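Local coordinates for protein cyclase (Streptomyces sp. R1128, PDB 3TFZ) that probably cyclises and aromatises the nascent polyketide chain in the R1128 pathway, acting as an aromatase/cyclase of helix-grip fold, at residues 17-30 with 68-80. Residues are numbered along the deposited sequence; the frame is centred on the assembly and turned at random.
Sequences ADLVWEVLADVLGY and RRDLDPARRVIAY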
ATOM      1  N   ALA A  17      10.694  12.287   6.661  1.00 16.03           N
ATOM      2  CA  ALA A  17      10.004  12.465   5.372  1.00 15.44           C
ATOM      3  C   ALA A  17      10.847  13.301   4.457  1.00 16.15           C
ATOM      4  O   ALA A  17      10.864  13.066   3.293  1.00 19.11           O
ATOM      5  CB  ALA A  17       8.589  13.042   5.600  1.00 11.44           C
ATOM      6  N   ASP A  18      11.593  14.240   4.989  1.00 19.41           N
ATOM      7  CA  ASP A  18      12.558  15.053   4.269  1.00 22.25           C
ATOM      8  C   ASP A  18      13.711  14.231   3.662  1.00 22.09           C
ATOM      9  O   ASP A  18      14.148  14.518   2.559  1.00 23.02           O
ATOM     10  CB  ASP A  18      13.097  16.232   5.169  1.00 24.19           C
ATOM     11  CG  ASP A  18      12.024  17.311   5.440  1.00 30.25           C
ATOM     12  OD1 ASP A  18      10.896  17.291   4.833  1.00 39.82           O
ATOM     13  OD2 ASP A  18      12.247  18.201   6.264  1.00 37.54           O
ATOM     14  N   LEU A  19      14.208  13.213   4.364  1.00 22.58           N
ATOM     15  CA  LEU A  19      15.227  12.399   3.775  1.00 21.73           C
ATOM     16  C   LEU A  19      14.675  11.524   2.604  1.00 20.75           C
ATOM     17  O   LEU A  19      15.332  11.303   1.519  1.00 21.62           O
ATOM     18  CB  LEU A  19      15.875  11.606   4.871  1.00 23.66           C
ATOM     19  CG  LEU A  19      17.054  10.723   4.423  1.00 24.91           C
ATOM     20  CD1 LEU A  19      18.112  11.674   3.758  1.00 28.62           C
ATOM     21  CD2 LEU A  19      17.575  10.147   5.683  1.00 24.13           C
ATOM     22  N   VAL A  20      13.451  11.047   2.780  1.00 17.62           N
ATOM     23  CA  VAL A  20      12.781  10.312   1.740  1.00 14.37           C
ATOM     24  C   VAL A  20      12.541  11.199   0.529  1.00 14.84           C
ATOM     25  O   VAL A  20      12.621  10.739  -0.559  1.00 14.44           O
ATOM     26  CB  VAL A  20      11.471   9.738   2.277  1.00 13.54           C
ATOM     27  CG1 VAL A  20      10.694   9.045   1.179  1.00 10.24           C
ATOM     28  CG2 VAL A  20      11.742   8.745   3.436  1.00 11.50           C
ATOM     29  N   TRP A  21      12.165  12.464   0.747  1.00 17.09           N
ATOM     30  CA  TRP A  21      11.998  13.411  -0.313  1.00 17.01           C
ATOM     31  C   TRP A  21      13.327  13.495  -1.110  1.00 18.22           C
ATOM     32  O   TRP A  21      13.304  13.361  -2.339  1.00 17.12           O
ATOM     33  CB  TRP A  21      11.609  14.806   0.240  1.00 19.20           C
ATOM     34  CG  TRP A  21      11.572  15.791  -0.935  1.00 20.30           C
ATOM     35  CD1 TRP A  21      12.464  16.803  -1.224  1.00 21.15           C
ATOM     36  CD2 TRP A  21      10.627  15.756  -2.011  1.00 21.04           C
ATOM     37  NE1 TRP A  21      12.100  17.410  -2.422  1.00 21.41           N
ATOM     38  CE2 TRP A  21      11.010  16.743  -2.945  1.00 20.75           C
ATOM     39  CE3 TRP A  21       9.467  14.962  -2.270  1.00 22.60           C
ATOM     40  CZ2 TRP A  21      10.271  16.979  -4.130  1.00 16.62           C
ATOM     41  CZ3 TRP A  21       8.765  15.189  -3.380  1.00 18.03           C
ATOM     42  CH2 TRP A  21       9.136  16.232  -4.292  1.00 19.94           C
ATOM     43  N   GLU A  22      14.460  13.741  -0.409  1.00 18.19           N
ATOM     44  CA  GLU A  22      15.740  13.839  -1.044  1.00 20.10           C
ATOM     45  C   GLU A  22      16.086  12.668  -1.964  1.00 19.15           C
ATOM     46  O   GLU A  22      16.673  12.907  -2.992  1.00 19.54           O
ATOM     47  CB  GLU A  22      16.867  14.066  -0.042  1.00 21.89           C
ATOM     48  CG  GLU A  22      16.799  15.462   0.643  1.00 31.75           C
ATOM     49  CD  GLU A  22      17.857  15.607   1.698  1.00 44.29           C
ATOM     50  OE1 GLU A  22      18.844  14.806   1.605  1.00 47.86           O
ATOM     51  OE2 GLU A  22      17.713  16.506   2.606  1.00 49.43           O
ATOM     52  N   VAL A  23      15.773  11.425  -1.566  1.00 17.48           N
ATOM     53  CA  VAL A  23      16.012  10.258  -2.368  1.00 18.05           C
ATOM     54  C   VAL A  23      15.034  10.270  -3.629  1.00 19.62           C
ATOM     55  O   VAL A  23      15.459  10.016  -4.778  1.00 20.14           O
ATOM     56  CB  VAL A  23      15.830   8.995  -1.488  1.00 17.16           C
ATOM     57  CG1 VAL A  23      15.741   7.673  -2.263  1.00 14.35           C
ATOM     58  CG2 VAL A  23      16.922   8.924  -0.363  1.00 17.54           C
ATOM     59  N   LEU A  24      13.750  10.576  -3.418  1.00 17.68           N
ATOM     60  CA  LEU A  24      12.842  10.649  -4.508  1.00 17.06           C
ATOM     61  C   LEU A  24      13.234  11.701  -5.520  1.00 16.37           C
ATOM     62  O   LEU A  24      13.176  11.372  -6.693  1.00 14.98           O
ATOM     63  CB  LEU A  24      11.351  10.920  -4.036  1.00 18.79           C
ATOM     64  CG  LEU A  24      10.661   9.856  -3.163  1.00 18.78           C
ATOM     65  CD1 LEU A  24       9.390  10.387  -2.646  1.00 16.49           C
ATOM     66  CD2 LEU A  24      10.469   8.617  -3.975  1.00 10.56           C
ATOM     67  N   ALA A  25      13.522  12.959  -5.073  1.00 16.66           N
ATOM     68  CA  ALA A  25      13.861  14.095  -5.940  1.00 16.97           C
ATOM     69  C   ALA A  25      15.121  13.898  -6.827  1.00 18.64           C
ATOM     70  O   ALA A  25      15.234  14.558  -7.922  1.00 19.67           O
ATOM     71  CB  ALA A  25      13.970  15.455  -5.194  1.00 15.50           C
ATOM     72  N   ASP A  26      16.092  13.097  -6.376  1.00 16.43           N
ATOM     73  CA  ASP A  26      17.384  13.054  -7.121  1.00 17.77           C
ATOM     74  C   ASP A  26      17.344  11.937  -8.182  1.00 18.31           C
ATOM     75  O   ASP A  26      17.932  10.852  -7.967  1.00 16.85           O
ATOM     76  CB  ASP A  26      18.483  12.867  -6.057  1.00 19.78           C
ATOM     77  CG  ASP A  26      19.940  12.822  -6.625  1.00 24.80           C
ATOM     78  OD1 ASP A  26      20.183  13.263  -7.779  1.00 29.04           O
ATOM     79  OD2 ASP A  26      20.832  12.274  -5.875  1.00 32.38           O
ATOM     80  N   VAL A  27      16.602  12.159  -9.296  1.00 18.43           N
ATOM     81  CA  VAL A  27      16.577  11.154 -10.341  1.00 19.92           C
ATOM     82  C   VAL A  27      17.990  10.728 -10.886  1.00 22.63           C
ATOM     83  O   VAL A  27      18.110   9.628 -11.411  1.00 23.90           O
ATOM     84  CB  VAL A  27      15.841  11.537 -11.600  1.00 20.63           C
ATOM     85  CG1 VAL A  27      14.557  10.825 -11.824  1.00 19.28           C
ATOM     86  CG2 VAL A  27      15.946  12.971 -11.957  1.00 20.87           C
ATOM     87  N   LEU A  28      18.992  11.610 -10.889  1.00 24.84           N
ATOM     88  CA  LEU A  28      20.362  11.188 -11.237  1.00 28.86           C
ATOM     89  C   LEU A  28      20.832   9.958 -10.399  1.00 27.54           C
ATOM     90  O   LEU A  28      21.627   9.188 -10.877  1.00 30.97           O
ATOM     91  CB  LEU A  28      21.351  12.318 -11.037  1.00 31.07           C
ATOM     92  CG  LEU A  28      21.975  13.300 -12.061  1.00 35.80           C
ATOM     93  CD1 LEU A  28      21.516  13.136 -13.493  1.00 37.69           C
ATOM     94  CD2 LEU A  28      22.023  14.784 -11.573  1.00 34.31           C
ATOM     95  N   GLY A  29      20.387   9.812  -9.145  1.00 25.48           N
ATOM     96  CA  GLY A  29      20.650   8.606  -8.368  1.00 22.40           C
ATOM     97  C   GLY A  29      19.830   7.357  -8.733  1.00 20.72           C
ATOM     98  O   GLY A  29      20.070   6.398  -8.186  1.00 19.51           O
ATOM     99  N   TYR A  30      18.812   7.411  -9.579  1.00 21.48           N
ATOM    100  CA  TYR A  30      17.875   6.260  -9.793  1.00 22.58           C
ATOM    101  C   TYR A  30      18.522   4.973 -10.384  1.00 23.87           C
ATOM    102  O   TYR A  30      18.058   3.903 -10.062  1.00 22.77           O
ATOM    103  CB  TYR A  30      16.668   6.644 -10.662  1.00 21.54           C
ATOM    104  CG  TYR A  30      15.494   7.370  -9.905  1.00 24.60           C
ATOM    105  CD1 TYR A  30      14.170   7.395 -10.446  1.00 17.59           C
ATOM    106  CD2 TYR A  30      15.721   8.077  -8.686  1.00 18.79           C
ATOM    107  CE1 TYR A  30      13.134   8.119  -9.758  1.00 16.89           C
ATOM    108  CE2 TYR A  30      14.674   8.801  -8.041  1.00 15.53           C
ATOM    109  CZ  TYR A  30      13.400   8.813  -8.583  1.00 14.95           C
ATOM    110  OH  TYR A  30      12.349   9.473  -7.933  1.00 16.07           O
ATOM    111  N   ARG A  68       7.619  12.960 -17.640  1.00 21.60           N
ATOM    112  CA  ARG A  68       7.596  14.297 -17.061  1.00 21.65           C
ATOM    113  C   ARG A  68       7.261  14.144 -15.601  1.00 19.94           C
ATOM    114  O   ARG A  68       6.195  13.612 -15.254  1.00 19.49           O
ATOM    115  CB  ARG A  68       6.655  15.225 -17.760  1.00 22.08           C
ATOM    116  CG  ARG A  68       6.710  16.652 -17.127  1.00 28.88           C
ATOM    117  CD  ARG A  68       5.629  17.628 -17.698  1.00 34.49           C
ATOM    118  NE  ARG A  68       6.236  18.245 -18.884  1.00 47.91           N
ATOM    119  CZ  ARG A  68       6.951  19.378 -18.830  1.00 52.80           C
ATOM    120  NH1 ARG A  68       7.058  20.038 -17.653  1.00 49.16           N
ATOM    121  NH2 ARG A  68       7.518  19.877 -19.942  1.00 55.74           N
ATOM    122  N   ARG A  69       8.231  14.513 -14.746  1.00 19.62           N
ATOM    123  CA  ARG A  69       8.044  14.555 -13.244  1.00 18.17           C
ATOM    124  C   ARG A  69       7.820  15.963 -12.766  1.00 19.34           C
ATOM    125  O   ARG A  69       8.670  16.837 -13.028  1.00 21.59           O
ATOM    126  CB  ARG A  69       9.241  13.964 -12.489  1.00 15.56           C
ATOM    127  CG  ARG A  69       9.496  12.447 -12.905  1.00 12.47           C
ATOM    128  CD  ARG A  69      10.978  12.045 -12.768  1.00 19.90           C
ATOM    129  NE  ARG A  69      11.759  12.588 -11.583  1.00 20.77           N
ATOM    130  CZ  ARG A  69      11.803  12.028 -10.368  1.00 19.51           C
ATOM    131  NH1 ARG A  69      11.119  10.902 -10.122  1.00 19.59           N
ATOM    132  NH2 ARG A  69      12.542  12.590  -9.403  1.00 19.72           N
ATOM    133  N   ASP A  70       6.684  16.197 -12.110  1.00 17.56           N
ATOM    134  CA  ASP A  70       6.389  17.495 -11.552  1.00 20.30           C
ATOM    135  C   ASP A  70       6.654  17.358 -10.092  1.00 20.18           C
ATOM    136  O   ASP A  70       5.959  16.613  -9.440  1.00 21.36           O
ATOM    137  CB  ASP A  70       4.944  17.898 -11.840  1.00 21.60           C
ATOM    138  CG  ASP A  70       4.725  18.251 -13.392  1.00 28.72           C
ATOM    139  OD1 ASP A  70       5.565  19.039 -13.969  1.00 33.77           O
ATOM    140  OD2 ASP A  70       3.747  17.734 -14.059  1.00 32.20           O
ATOM    141  N   LEU A  71       7.673  18.026  -9.568  1.00 19.93           N
ATOM    142  CA  LEU A  71       8.101  17.796  -8.203  1.00 20.60           C
ATOM    143  C   LEU A  71       7.554  18.897  -7.267  1.00 23.36           C
ATOM    144  O   LEU A  71       7.650  20.067  -7.586  1.00 22.86           O
ATOM    145  CB  LEU A  71       9.655  17.755  -8.109  1.00 21.50           C
ATOM    146  CG  LEU A  71      10.479  16.550  -8.713  1.00 21.24           C
ATOM    147  CD1 LEU A  71      10.759  16.758 -10.193  1.00 22.20           C
ATOM    148  CD2 LEU A  71      11.793  16.439  -7.941  1.00 22.87           C
ATOM    149  N   ASP A  72       6.991  18.511  -6.122  1.00 21.83           N
ATOM    150  CA  ASP A  72       6.323  19.467  -5.228  1.00 22.60           C
ATOM    151  C   ASP A  72       6.753  19.119  -3.812  1.00 20.97           C
ATOM    152  O   ASP A  72       6.103  18.303  -3.119  1.00 20.35           O
ATOM    153  CB  ASP A  72       4.802  19.278  -5.379  1.00 22.80           C
ATOM    154  CG  ASP A  72       3.999  20.336  -4.659  1.00 24.55           C
ATOM    155  OD1 ASP A  72       2.861  20.581  -5.075  1.00 28.50           O
ATOM    156  OD2 ASP A  72       4.477  20.922  -3.697  1.00 24.73           O
ATOM    157  N   PRO A  73       7.923  19.641  -3.415  1.00 20.63           N
ATOM    158  CA  PRO A  73       8.471  19.310  -2.113  1.00 19.70           C
ATOM    159  C   PRO A  73       7.585  19.789  -0.944  1.00 22.24           C
ATOM    160  O   PRO A  73       7.617  19.196   0.126  1.00 23.35           O
ATOM    161  CB  PRO A  73       9.827  20.021  -2.115  1.00 20.53           C
ATOM    162  CG  PRO A  73       9.757  21.059  -3.218  1.00 20.43           C
ATOM    163  CD  PRO A  73       8.829  20.522  -4.222  1.00 21.62           C
ATOM    164  N   ALA A  74       6.764  20.818  -1.132  1.00 23.76           N
ATOM    165  CA  ALA A  74       6.020  21.358   0.006  1.00 26.50           C
ATOM    166  C   ALA A  74       4.870  20.369   0.224  1.00 25.89           C
ATOM    167  O   ALA A  74       4.518  20.026   1.374  1.00 28.39           O
ATOM    168  CB  ALA A  74       5.534  22.772  -0.265  1.00 27.13           C
ATOM    169  N   ARG A  75       4.377  19.848  -0.888  1.00 24.66           N
ATOM    170  CA  ARG A  75       3.225  18.935  -0.894  1.00 25.39           C
ATOM    171  C   ARG A  75       3.720  17.447  -0.600  1.00 23.98           C
ATOM    172  O   ARG A  75       2.946  16.608  -0.116  1.00 23.98           O
ATOM    173  CB  ARG A  75       2.299  19.295  -2.134  1.00 23.79           C
ATOM    174  CG  ARG A  75       0.961  18.677  -2.210  1.00 26.56           C
ATOM    175  CD  ARG A  75      -0.304  19.604  -2.383  1.00 32.82           C
ATOM    176  NE  ARG A  75      -0.005  20.365  -3.540  1.00 28.70           N
ATOM    177  CZ  ARG A  75      -0.419  21.522  -4.016  1.00 28.28           C
ATOM    178  NH1 ARG A  75      -1.452  22.298  -3.617  1.00 36.01           N
ATOM    179  NH2 ARG A  75       0.330  21.893  -5.033  1.00 32.87           N
ATOM    180  N   ARG A  76       5.059  17.233  -0.690  1.00 23.46           N
ATOM    181  CA  ARG A  76       5.797  15.932  -0.749  1.00 21.98           C
ATOM    182  C   ARG A  76       5.175  14.904  -1.727  1.00 19.80           C
ATOM    183  O   ARG A  76       4.878  13.738  -1.343  1.00 18.43           O
ATOM    184  CB  ARG A  76       6.033  15.250   0.592  1.00 22.91           C
ATOM    185  CG  ARG A  76       6.369  16.113   1.766  1.00 30.20           C
ATOM    186  CD  ARG A  76       6.262  15.239   3.072  1.00 29.40           C
ATOM    187  NE  ARG A  76       6.568  16.004   4.254  1.00 26.10           N
ATOM    188  CZ  ARG A  76       7.776  16.443   4.560  1.00 26.45           C
ATOM    189  NH1 ARG A  76       8.768  16.214   3.749  1.00 28.74           N
ATOM    190  NH2 ARG A  76       7.986  17.092   5.685  1.00 28.35           N
ATOM    191  N   VAL A  77       5.074  15.334  -2.974  1.00 17.34           N
ATOM    192  CA  VAL A  77       4.424  14.605  -3.994  1.00 18.72           C
ATOM    193  C   VAL A  77       5.253  14.798  -5.320  1.00 18.30           C
ATOM    194  O   VAL A  77       5.700  15.930  -5.621  1.00 17.52           O
ATOM    195  CB  VAL A  77       2.980  15.201  -4.216  1.00 21.87           C
ATOM    196  CG1 VAL A  77       2.437  14.760  -5.606  1.00 22.43           C
ATOM    197  CG2 VAL A  77       2.022  14.736  -3.109  1.00 20.04           C
ATOM    198  N   ILE A  78       5.498  13.706  -6.057  1.00 16.12           N
ATOM    199  CA  ILE A  78       6.009  13.813  -7.405  1.00 14.88           C
ATOM    200  C   ILE A  78       4.973  13.213  -8.294  1.00 15.69           C
ATOM    201  O   ILE A  78       4.722  12.023  -8.159  1.00 16.94           O
ATOM    202  CB  ILE A  78       7.370  13.132  -7.609  1.00 16.14           C
ATOM    203  CG1 ILE A  78       8.458  13.684  -6.626  1.00 14.33           C
ATOM    204  CG2 ILE A  78       7.780  13.232  -9.140  1.00 15.34           C
ATOM    205  CD1 ILE A  78       9.746  12.880  -6.599  1.00 12.13           C
ATOM    206  N   ALA A  79       4.286  14.046  -9.098  1.00 15.96           N
ATOM    207  CA  ALA A  79       3.363  13.616 -10.175  1.00 16.21           C
ATOM    208  C   ALA A  79       4.222  13.249 -11.424  1.00 15.84           C
ATOM    209  O   ALA A  79       5.117  13.994 -11.835  1.00 14.10           O
ATOM    210  CB  ALA A  79       2.361  14.760 -10.559  1.00 14.94           C
ATOM    211  N   TYR A  80       3.989  12.060 -11.978  1.00 15.30           N
ATOM    212  CA  TYR A  80       4.698  11.631 -13.188  1.00 14.79           C
ATOM    213  C   TYR A  80       3.677  11.365 -14.298  1.00 15.39           C
ATOM    214  O   TYR A  80       2.576  10.971 -14.012  1.00 16.17           O
ATOM    215  CB  TYR A  80       5.719  10.453 -12.913  1.00 11.00           C
ATOM    216  CG  TYR A  80       5.042   9.137 -12.641  1.00 14.35           C
ATOM    217  CD1 TYR A  80       4.706   8.296 -13.690  1.00 13.15           C
ATOM    218  CD2 TYR A  80       4.733   8.712 -11.291  1.00  6.28           C
ATOM    219  CE1 TYR A  80       4.027   7.097 -13.456  1.00 14.90           C
ATOM    220  CE2 TYR A  80       4.064   7.607 -11.078  1.00 12.08           C
ATOM    221  CZ  TYR A  80       3.714   6.781 -12.154  1.00 15.90           C
ATOM    222  OH  TYR A  80       3.086   5.622 -11.901  1.00 18.16           O
TER
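Trp21 lays its indole across the turn that joins strands 61-72 and 77-82. With CG anti to the backbone N (chi1 175°), the ring hangs from helix 17-25 down to the hairpin, where Pro73 CA sits 3.8 Å from the centroid of the six-membered ring in a CH-pi contact; Ala25 CB lies against the opposite face. Leu71 CB meets the ring edge, and Ile78 CG1 comes within 3.5 Å of Trp21 CH2.

Polar grips hold either end of this apolar patch. Near the helix start, Arg76 reaches out with an extended chain; its NH1 forms a salt bridge to Asp18 OD1 (2.6 Å), which lies in the guanidinium plane, and NH2 adds a weak bond to the same oxygen, while Ala17 CB covers the guanidinium centre. At the other end, Arg69, bent at chi3, sends NH2 to Leu24 O (3.0 Å, 165°) and NH1 to Tyr30 OH (2.9 Å), with Val27 CG1 over the guanidinium face.

In this helix-grip fold of the Bet v 1-like superfamily the curved antiparallel sheet wraps round the long C-terminal helix, here 131-164, which also packs against Val20 and Val23.

In the second shell, Gln50 accepts from Arg69 NE through OE1 and donates from NE2 to Ala25 O. A leucine in place of Arg69 would probably leave Leu24 O, Tyr30 OH and Gln50 OE1 without the guanidinium that joins them. Next to the indole, a G1 beta bulge, with Arg76 and Val77 both facing Asp72, shapes the turn.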